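Serine proteinase inhibitor A (Sagittaria sagittifolia, PDB 3E8L) probably inhibits serine proteinases, blocking trypsin and chymotrypsin at the same time through two reactive sites and kallikrein only weakly. Local coordinates at residues M79-R84 with F131-T136; Y142-C147 with F177-Q182. The protein carries 2 engineered substitutions. All coordinates share one frame; numbering follows the deposited sequence.

Interaction 1: residues M79-R84 with F131-T136; sequences MQLGSR and FEARST
In this beta-trefoil of the Kunitz inhibitor family, a type II turn from Q80 to S83 docks on strand 130-135. S83 N closes the turn on Q80 O at 3.0 Å, and G82 takes the position with positive phi, where a side chain would jam against the preceding carbonyl. Both backbone polar atoms of A133 are satisfied here, O directly by the turn and N through a water. G82 N meets A133 O at 3.1 Å, nearly straight at the hydrogen (168°) and almost along the C=O axis; A133 N donates to a water 3.0 Å away, which in turn donates to Q80 O and S83 O. M79 SD touches A133 CB at 4.3 Å. Beside this backbone bond and water bridge lies a three-residue salt-bridge network. The extended E132 side chain splits its carboxylate between two arginines: R84 NH1 reaches OE1 at 3.1 Å and R134 NE reaches OE2 at 3.0 Å. Each guanidinium meets its oxygen edge-on in its own plane, yet both donors sit above the carboxylate plane, by 31° and 62° respectively. Two further carbonyls hold the arginines, E150 O taking R84 NE and C156 O taking R134 NH2. An alanine at E132 would probably leave these two like charges, R84 NH1 and R134 NH2 only 6.1 Å apart, without the anion between them, and loosen the hold on the turn. Farther along the chain, S135 OG bonds to a polar side chain of another protein's chain. S83 O, besides accepting from the water, receives a CA-H contact from E132 CA at 3.3 Å.

Interaction 2: residues Y142-C147 with F177-Q182; sequences YKLAAC and FTVQFQ. Engineered in segment 177-182: Q180 (natural residue Arg).
Strands 142-147 and 179-182 share a single antiparallel bridge, the hydrogen-bonded pair Y142 and V179, and then diverge, their axes running 95° apart. The bridge is nonetheless tight: Y142 N to V179 O and V179 N to Y142 O each measure 2.8 Å, and both donors lie in the plane of the carbonyl they meet. Two residues beyond the bridge, at L144 and F177, a water extends the link, accepting from L144 N and donating to F177 O, 2.8 Å from each, where the chains have become too far apart for a direct bond. The side chains follow the crossing. Y142 CD2 comes to the edge of the F181 ring, near that ring's plane, and lies 3.8 Å from F181 CE1; the two side chains cross at about a right angle. L144 CD2 touches V179 CG2 at 4.1 Å and F181 CZ at 4.2 Å, so one methyl contacts both. K143 instead lies alongside T178, its CG 4.2 Å from T178 CG2. The phenol OH of Y142 finds its partner in V12 N of the N-terminal segment, and F181 also meets the ring of F69. Because strand 179-183, the last in the chain, pairs with 30-34, the first, this crossing joins an outermost strand, within this chain, of the four-stranded antiparallel sheet to that two-stranded pair. The chemistry implies a division of labour: two direct backbone bonds and a water fix where the strands cross, while aliphatic and aromatic contacts fill the buried side.

How the interactions relate
Both contacts are buried, but interaction 2 lies nearer the middle of the chain, its centre about 7 Å from the chain's centre against about 12 Å for interaction 1. They share a sheet: strands 130-135 and 142-147 are neighbours, bonded by R134 N to K143 O at 2.8 Å and E132 O to A145 N at 2.9 Å. A loop thus covers one strand of the pair while the last strand crosses the other. Each contact has direct backbone bonding, a bridging water and apolar touches. Interaction 1, within reach of another protein's chain, adds a salt-bridge network; in interaction 2, touched by no other protein chain of the assembly, the side chains meet through apolar and aromatic contacts.

Interaction 1: residues M79-R84 with F131-T136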
ATOM      1  N   MET A  79      -5.985 -15.199   3.995  1.00 29.31           N
ATOM      2  CA  MET A  79      -4.663 -14.935   3.436  1.00 29.32           C
ATOM      3  C   MET A  79      -4.155 -16.186   2.722  1.00 29.11           C
ATOM      4  O   MET A  79      -4.136 -17.266   3.313  1.00 28.99           O
ATOM      5  CB  MET A  79      -3.692 -14.451   4.534  1.00 29.47           C
ATOM      6  CG  MET A  79      -2.248 -14.352   4.114  1.00 29.74           C
ATOM      7  SD  MET A  79      -1.037 -13.578   5.227  1.00 33.93           S
ATOM      8  CE  MET A  79      -1.939 -13.160   6.689  1.00 35.20           C
ATOM      9  N   GLN A  80      -3.774 -16.040   1.449  1.00 28.77           N
ATOM     10  CA  GLN A  80      -3.280 -17.181   0.656  1.00 29.06           C
ATOM     11  C   GLN A  80      -1.776 -17.131   0.428  1.00 28.80           C
ATOM     12  O   GLN A  80      -1.229 -16.074   0.137  1.00 28.98           O
ATOM     13  CB  GLN A  80      -4.017 -17.314  -0.684  1.00 28.82           C
ATOM     14  CG  GLN A  80      -5.419 -17.929  -0.600  1.00 31.31           C
ATOM     15  CD  GLN A  80      -6.283 -17.637  -1.842  1.00 35.16           C
ATOM     16  OE1 GLN A  80      -5.981 -16.721  -2.635  1.00 35.60           O
ATOM     17  NE2 GLN A  80      -7.366 -18.413  -2.013  1.00 33.07           N
ATOM     18  N   LEU A  81      -1.123 -18.286   0.562  1.00 28.95           N
ATOM     19  CA  LEU A  81       0.314 -18.431   0.325  1.00 28.99           C
ATOM     20  C   LEU A  81       0.736 -17.867  -1.016  1.00 29.07           C
ATOM     21  O   LEU A  81       0.096 -18.110  -2.028  1.00 28.93           O
ATOM     22  CB  LEU A  81       0.710 -19.896   0.406  1.00 29.47           C
ATOM     23  CG  LEU A  81       1.534 -20.432   1.577  1.00 29.45           C
ATOM     24  CD1 LEU A  81       1.607 -19.508   2.738  1.00 28.04           C
ATOM     25  CD2 LEU A  81       1.000 -21.786   1.988  1.00 31.32           C
ATOM     26  N   GLY A  82       1.787 -17.060  -1.005  1.00 29.53           N
ATOM     27  CA  GLY A  82       2.303 -16.468  -2.229  1.00 29.91           C
ATOM     28  C   GLY A  82       1.600 -15.190  -2.644  1.00 30.58           C
ATOM     29  O   GLY A  82       2.079 -14.467  -3.534  1.00 30.93           O
ATOM     30  N   SER A  83       0.461 -14.901  -2.023  1.00 30.61           N
ATOM     31  CA  SER A  83      -0.308 -13.721  -2.409  1.00 30.65           C
ATOM     32  C   SER A  83       0.235 -12.504  -1.698  1.00 30.61           C
ATOM     33  O   SER A  83       1.069 -12.604  -0.806  1.00 30.72           O
ATOM     34  CB  SER A  83      -1.787 -13.885  -2.084  1.00 30.32           C
ATOM     35  OG  SER A  83      -2.433 -14.590  -3.106  1.00 30.21           O
ATOM     36  N   ARG A  84      -0.257 -11.350  -2.096  1.00 30.80           N
ATOM     37  CA  ARG A  84       0.273 -10.092  -1.593  1.00 31.15           C
ATOM     38  C   ARG A  84      -0.757  -9.271  -0.834  1.00 30.59           C
ATOM     39  O   ARG A  84      -1.900  -9.119  -1.268  1.00 30.44           O
ATOM     40  CB  ARG A  84       0.924  -9.294  -2.732  1.00 30.79           C
ATOM     41  CG  ARG A  84       2.367  -9.693  -2.909  1.00 32.35           C
ATOM     42  CD  ARG A  84       2.554 -10.956  -3.760  1.00 32.48           C
ATOM     43  NE  ARG A  84       2.436 -10.535  -5.135  1.00 34.75           N
ATOM     44  CZ  ARG A  84       3.372 -10.647  -6.053  1.00 35.24           C
ATOM     45  NH1 ARG A  84       4.517 -11.253  -5.789  1.00 35.13           N
ATOM     46  NH2 ARG A  84       3.123 -10.160  -7.252  1.00 36.46           N
ATOM     47  N   PHE A 131       3.143  -7.331   1.061  1.00 31.15           N
ATOM     48  CA  PHE A 131       3.893  -8.406   1.675  1.00 30.81           C
ATOM     49  C   PHE A 131       3.263  -9.771   1.459  1.00 30.88           C
ATOM     50  O   PHE A 131       2.039  -9.922   1.389  1.00 30.93           O
ATOM     51  CB  PHE A 131       4.157  -8.093   3.141  1.00 30.75           C
ATOM     52  CG  PHE A 131       4.935  -6.831   3.326  1.00 31.60           C
ATOM     53  CD1 PHE A 131       6.303  -6.874   3.584  1.00 32.82           C
ATOM     54  CD2 PHE A 131       4.313  -5.592   3.209  1.00 30.02           C
ATOM     55  CE1 PHE A 131       7.042  -5.695   3.745  1.00 30.81           C
ATOM     56  CE2 PHE A 131       5.042  -4.419   3.368  1.00 30.47           C
ATOM     57  CZ  PHE A 131       6.407  -4.479   3.629  1.00 30.22           C
ATOM     58  N   GLU A 132       4.141 -10.758   1.358  1.00 30.55           N
ATOM     59  CA  GLU A 132       3.823 -12.079   0.887  1.00 30.30           C
ATOM     60  C   GLU A 132       4.269 -13.020   1.987  1.00 30.39           C
ATOM     61  O   GLU A 132       5.380 -12.873   2.500  1.00 30.45           O
ATOM     62  CB  GLU A 132       4.649 -12.313  -0.383  1.00 30.27           C
ATOM     63  CG  GLU A 132       4.410 -13.612  -1.132  1.00 30.40           C
ATOM     64  CD  GLU A 132       5.194 -13.683  -2.434  1.00 30.66           C
ATOM     65  OE1 GLU A 132       5.301 -12.656  -3.130  1.00 31.45           O
ATOM     66  OE2 GLU A 132       5.701 -14.766  -2.778  1.00 32.24           O
ATOM     67  N   ALA A 133       3.407 -13.952   2.387  1.00 30.01           N
ATOM     68  CA  ALA A 133       3.840 -15.034   3.272  1.00 29.85           C
ATOM     69  C   ALA A 133       4.264 -16.181   2.376  1.00 29.96           C
ATOM     70  O   ALA A 133       3.508 -16.608   1.487  1.00 30.68           O
ATOM     71  CB  ALA A 133       2.724 -15.475   4.196  1.00 29.69           C
ATOM     72  N   ARG A 134       5.477 -16.665   2.584  1.00 29.34           N
ATOM     73  CA  ARG A 134       5.985 -17.787   1.816  1.00 29.24           C
ATOM     74  C   ARG A 134       6.161 -18.966   2.754  1.00 29.01           C
ATOM     75  O   ARG A 134       6.489 -18.781   3.934  1.00 28.51           O
ATOM     76  CB  ARG A 134       7.324 -17.433   1.165  1.00 29.12           C
ATOM     77  CG  ARG A 134       7.197 -16.625  -0.089  1.00 30.40           C
ATOM     78  CD  ARG A 134       8.561 -16.379  -0.686  1.00 33.48           C
ATOM     79  NE  ARG A 134       8.492 -15.415  -1.784  1.00 34.17           N
ATOM     80  CZ  ARG A 134       9.531 -14.744  -2.264  1.00 33.41           C
ATOM     81  NH1 ARG A 134      10.739 -14.913  -1.755  1.00 31.85           N
ATOM     82  NH2 ARG A 134       9.353 -13.901  -3.266  1.00 34.84           N
ATOM     83  N   SER A 135       5.962 -20.171   2.227  1.00 29.02           N
ATOM     84  CA  SER A 135       6.033 -21.381   3.042  1.00 29.17           C
ATOM     85  C   SER A 135       7.453 -21.739   3.485  1.00 29.19           C
ATOM     86  O   SER A 135       8.453 -21.320   2.883  1.00 28.00           O
ATOM     87  CB  SER A 135       5.398 -22.554   2.306  1.00 29.00           C
ATOM     88  OG  SER A 135       6.211 -22.919   1.207  1.00 30.33           O
ATOM     89  N   THR A 136       7.503 -22.532   4.550  1.00 30.22           N
ATOM     90  CA  THR A 136       8.742 -23.035   5.153  1.00 31.31           C
ATOM     91  C   THR A 136       8.562 -24.531   5.289  1.00 32.08           C
ATOM     92  O   THR A 136       7.460 -25.029   5.065  1.00 32.55           O
ATOM     93  CB  THR A 136       8.985 -22.327   6.524  1.00 31.07           C
ATOM     94  OG1 THR A 136       9.434 -20.988   6.268  1.00 31.11           O
ATOM     95  CG2 THR A 136      10.002 -23.019   7.402  1.00 31.20           C
TER
HETATM   96  O   HOH W   1       0.486 -14.155   1.624  1.00 27.02           O

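Interaction 2: residues Y142-C147 with F177-Q182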
ATOM      1  N   TYR A 142       6.571 -19.063   8.544  1.00 27.98           N
ATOM      2  CA  TYR A 142       6.699 -18.445   7.233  1.00 28.32           C
ATOM      3  C   TYR A 142       7.858 -17.487   7.093  1.00 29.01           C
ATOM      4  O   TYR A 142       8.362 -16.959   8.072  1.00 29.28           O
ATOM      5  CB  TYR A 142       5.394 -17.729   6.851  1.00 27.69           C
ATOM      6  CG  TYR A 142       4.178 -18.623   6.963  1.00 27.29           C
ATOM      7  CD1 TYR A 142       3.809 -19.472   5.913  1.00 24.26           C
ATOM      8  CD2 TYR A 142       3.407 -18.634   8.133  1.00 25.96           C
ATOM      9  CE1 TYR A 142       2.701 -20.300   6.015  1.00 23.96           C
ATOM     10  CE2 TYR A 142       2.306 -19.463   8.253  1.00 25.72           C
ATOM     11  CZ  TYR A 142       1.949 -20.300   7.187  1.00 25.75           C
ATOM     12  OH  TYR A 142       0.840 -21.125   7.307  1.00 23.79           O
ATOM     13  N   LYS A 143       8.264 -17.275   5.848  1.00 30.01           N
ATOM     14  CA  LYS A 143       9.187 -16.220   5.491  1.00 30.82           C
ATOM     15  C   LYS A 143       8.361 -15.103   4.874  1.00 30.76           C
ATOM     16  O   LYS A 143       7.450 -15.381   4.087  1.00 30.99           O
ATOM     17  CB  LYS A 143      10.231 -16.748   4.489  1.00 31.35           C
ATOM     18  CG  LYS A 143      11.491 -17.312   5.166  1.00 33.80           C
ATOM     19  CD  LYS A 143      12.412 -18.069   4.213  1.00 37.28           C
ATOM     20  CE  LYS A 143      12.251 -19.568   4.344  1.00 39.86           C
ATOM     21  NZ  LYS A 143      13.565 -20.307   4.256  1.00 42.45           N
ATOM     22  N   LEU A 144       8.653 -13.852   5.234  1.00 30.04           N
ATOM     23  CA  LEU A 144       8.001 -12.731   4.574  1.00 29.47           C
ATOM     24  C   LEU A 144       8.794 -12.282   3.345  1.00 29.07           C
ATOM     25  O   LEU A 144      10.020 -12.388   3.310  1.00 29.07           O
ATOM     26  CB  LEU A 144       7.800 -11.555   5.533  1.00 29.32           C
ATOM     27  CG  LEU A 144       7.064 -11.859   6.839  1.00 30.82           C
ATOM     28  CD1 LEU A 144       7.097 -10.644   7.790  1.00 29.20           C
ATOM     29  CD2 LEU A 144       5.628 -12.377   6.594  1.00 30.31           C
ATOM     30  N   ALA A 145       8.081 -11.771   2.345  1.00 28.20           N
ATOM     31  CA  ALA A 145       8.693 -11.156   1.167  1.00 27.28           C
ATOM     32  C   ALA A 145       8.010  -9.826   0.880  1.00 26.86           C
ATOM     33  O   ALA A 145       6.840  -9.627   1.198  1.00 26.31           O
ATOM     34  CB  ALA A 145       8.609 -12.078  -0.025  1.00 26.94           C
ATOM     35  N   ALA A 146       8.760  -8.901   0.308  1.00 26.91           N
ATOM     36  CA  ALA A 146       8.302  -7.525   0.157  1.00 27.07           C
ATOM     37  C   ALA A 146       8.188  -7.210  -1.323  1.00 27.09           C
ATOM     38  O   ALA A 146       9.160  -7.365  -2.049  1.00 27.41           O
ATOM     39  CB  ALA A 146       9.266  -6.564   0.844  1.00 26.06           C
ATOM     40  N   CYS A 147       7.007  -6.785  -1.764  1.00 27.52           N
ATOM     41  CA  CYS A 147       6.737  -6.521  -3.191  1.00 27.87           C
ATOM     42  C   CYS A 147       6.266  -5.109  -3.434  1.00 27.75           C
ATOM     43  O   CYS A 147       5.677  -4.477  -2.559  1.00 27.34           O
ATOM     44  CB  CYS A 147       5.640  -7.431  -3.701  1.00 27.73           C
ATOM     45  SG  CYS A 147       5.874  -9.144  -3.329  1.00 29.81           S
ATOM     46  N   PHE A 177      14.943 -15.057   8.816  1.00 27.52           N
ATOM     47  CA  PHE A 177      13.935 -14.645   9.791  1.00 27.41           C
ATOM     48  C   PHE A 177      12.614 -15.308   9.414  1.00 27.56           C
ATOM     49  O   PHE A 177      12.145 -15.147   8.283  1.00 27.98           O
ATOM     50  CB  PHE A 177      13.803 -13.117   9.770  1.00 27.06           C
ATOM     51  CG  PHE A 177      12.890 -12.546  10.826  1.00 28.14           C
ATOM     52  CD1 PHE A 177      13.326 -12.415  12.163  1.00 28.97           C
ATOM     53  CD2 PHE A 177      11.613 -12.087  10.490  1.00 28.11           C
ATOM     54  CE1 PHE A 177      12.494 -11.862  13.154  1.00 27.50           C
ATOM     55  CE2 PHE A 177      10.766 -11.535  11.471  1.00 28.48           C
ATOM     56  CZ  PHE A 177      11.210 -11.423  12.806  1.00 28.60           C
ATOM     57  N   THR A 178      12.016 -16.046  10.326  1.00 20.00           N
ATOM     58  CA  THR A 178      10.784 -16.750  10.078  1.00 20.00           C
ATOM     59  C   THR A 178       9.749 -16.380  11.127  1.00 20.00           C
ATOM     60  O   THR A 178      10.094 -15.992  12.192  1.00 27.60           O
ATOM     61  CB  THR A 178      10.988 -18.270   9.934  1.00 20.00           C
ATOM     62  OG1 THR A 178      11.282 -18.847  11.172  1.00 20.00           O
ATOM     63  CG2 THR A 178      12.081 -18.580   9.105  1.00 20.00           C
ATOM     64  N   VAL A 179       8.474 -16.407  10.784  1.00 26.72           N
ATOM     65  CA  VAL A 179       7.444 -15.934  11.689  1.00 26.32           C
ATOM     66  C   VAL A 179       6.261 -16.867  11.822  1.00 26.61           C
ATOM     67  O   VAL A 179       6.060 -17.768  11.018  1.00 26.78           O
ATOM     68  CB  VAL A 179       6.911 -14.555  11.275  1.00 26.18           C
ATOM     69  CG1 VAL A 179       8.030 -13.545  11.214  1.00 25.95           C
ATOM     70  CG2 VAL A 179       6.192 -14.644   9.949  1.00 25.54           C
ATOM     71  N   GLN A 180       5.481 -16.626  12.864  1.00 26.39           N
ATOM     72  CA  GLN A 180       4.150 -17.183  12.999  1.00 26.44           C
ATOM     73  C   GLN A 180       3.171 -16.031  13.167  1.00 26.26           C
ATOM     74  O   GLN A 180       3.521 -14.968  13.664  1.00 25.60           O
ATOM     75  CB  GLN A 180       4.051 -18.114  14.209  1.00 26.38           C
ATOM     76  CG  GLN A 180       4.632 -19.499  13.999  1.00 27.73           C
ATOM     77  CD  GLN A 180       4.202 -20.481  15.072  1.00 28.53           C
ATOM     78  OE1 GLN A 180       3.454 -21.419  14.806  1.00 27.90           O
ATOM     79  NE2 GLN A 180       4.686 -20.277  16.286  1.00 27.56           N
ATOM     80  N   PHE A 181       1.940 -16.255  12.743  1.00 26.22           N
ATOM     81  CA  PHE A 181       0.845 -15.333  12.997  1.00 26.36           C
ATOM     82  C   PHE A 181       0.064 -15.860  14.185  1.00 27.33           C
ATOM     83  O   PHE A 181      -0.222 -17.046  14.262  1.00 27.41           O
ATOM     84  CB  PHE A 181      -0.035 -15.181  11.766  1.00 25.53           C
ATOM     85  CG  PHE A 181       0.695 -14.668  10.569  1.00 23.37           C
ATOM     86  CD1 PHE A 181       1.357 -15.540   9.717  1.00 20.35           C
ATOM     87  CD2 PHE A 181       0.711 -13.313  10.285  1.00 22.75           C
ATOM     88  CE1 PHE A 181       2.021 -15.076   8.608  1.00 20.80           C
ATOM     89  CE2 PHE A 181       1.370 -12.828   9.164  1.00 21.75           C
ATOM     90  CZ  PHE A 181       2.036 -13.711   8.327  1.00 21.29           C
ATOM     91  N   GLN A 182      -0.238 -14.967  15.123  1.00 28.94           N
ATOM     92  CA  GLN A 182      -0.840 -15.313  16.413  1.00 30.17           C
ATOM     93  C   GLN A 182      -2.065 -14.434  16.565  1.00 30.53           C
ATOM     94  O   GLN A 182      -1.963 -13.222  16.363  1.00 30.87           O
ATOM     95  CB  GLN A 182       0.143 -14.959  17.516  1.00 30.28           C
ATOM     96  CG  GLN A 182      -0.167 -15.532  18.898  1.00 33.34           C
ATOM     97  CD  GLN A 182       0.633 -16.794  19.167  1.00 37.55           C
ATOM     98  OE1 GLN A 182       1.817 -16.882  18.797  1.00 39.08           O
ATOM     99  NE2 GLN A 182      -0.013 -17.797  19.781  1.00 37.52           N
TER
HETATM  100  O   HOH W   2      10.949 -13.215   6.635  1.00 26.70           O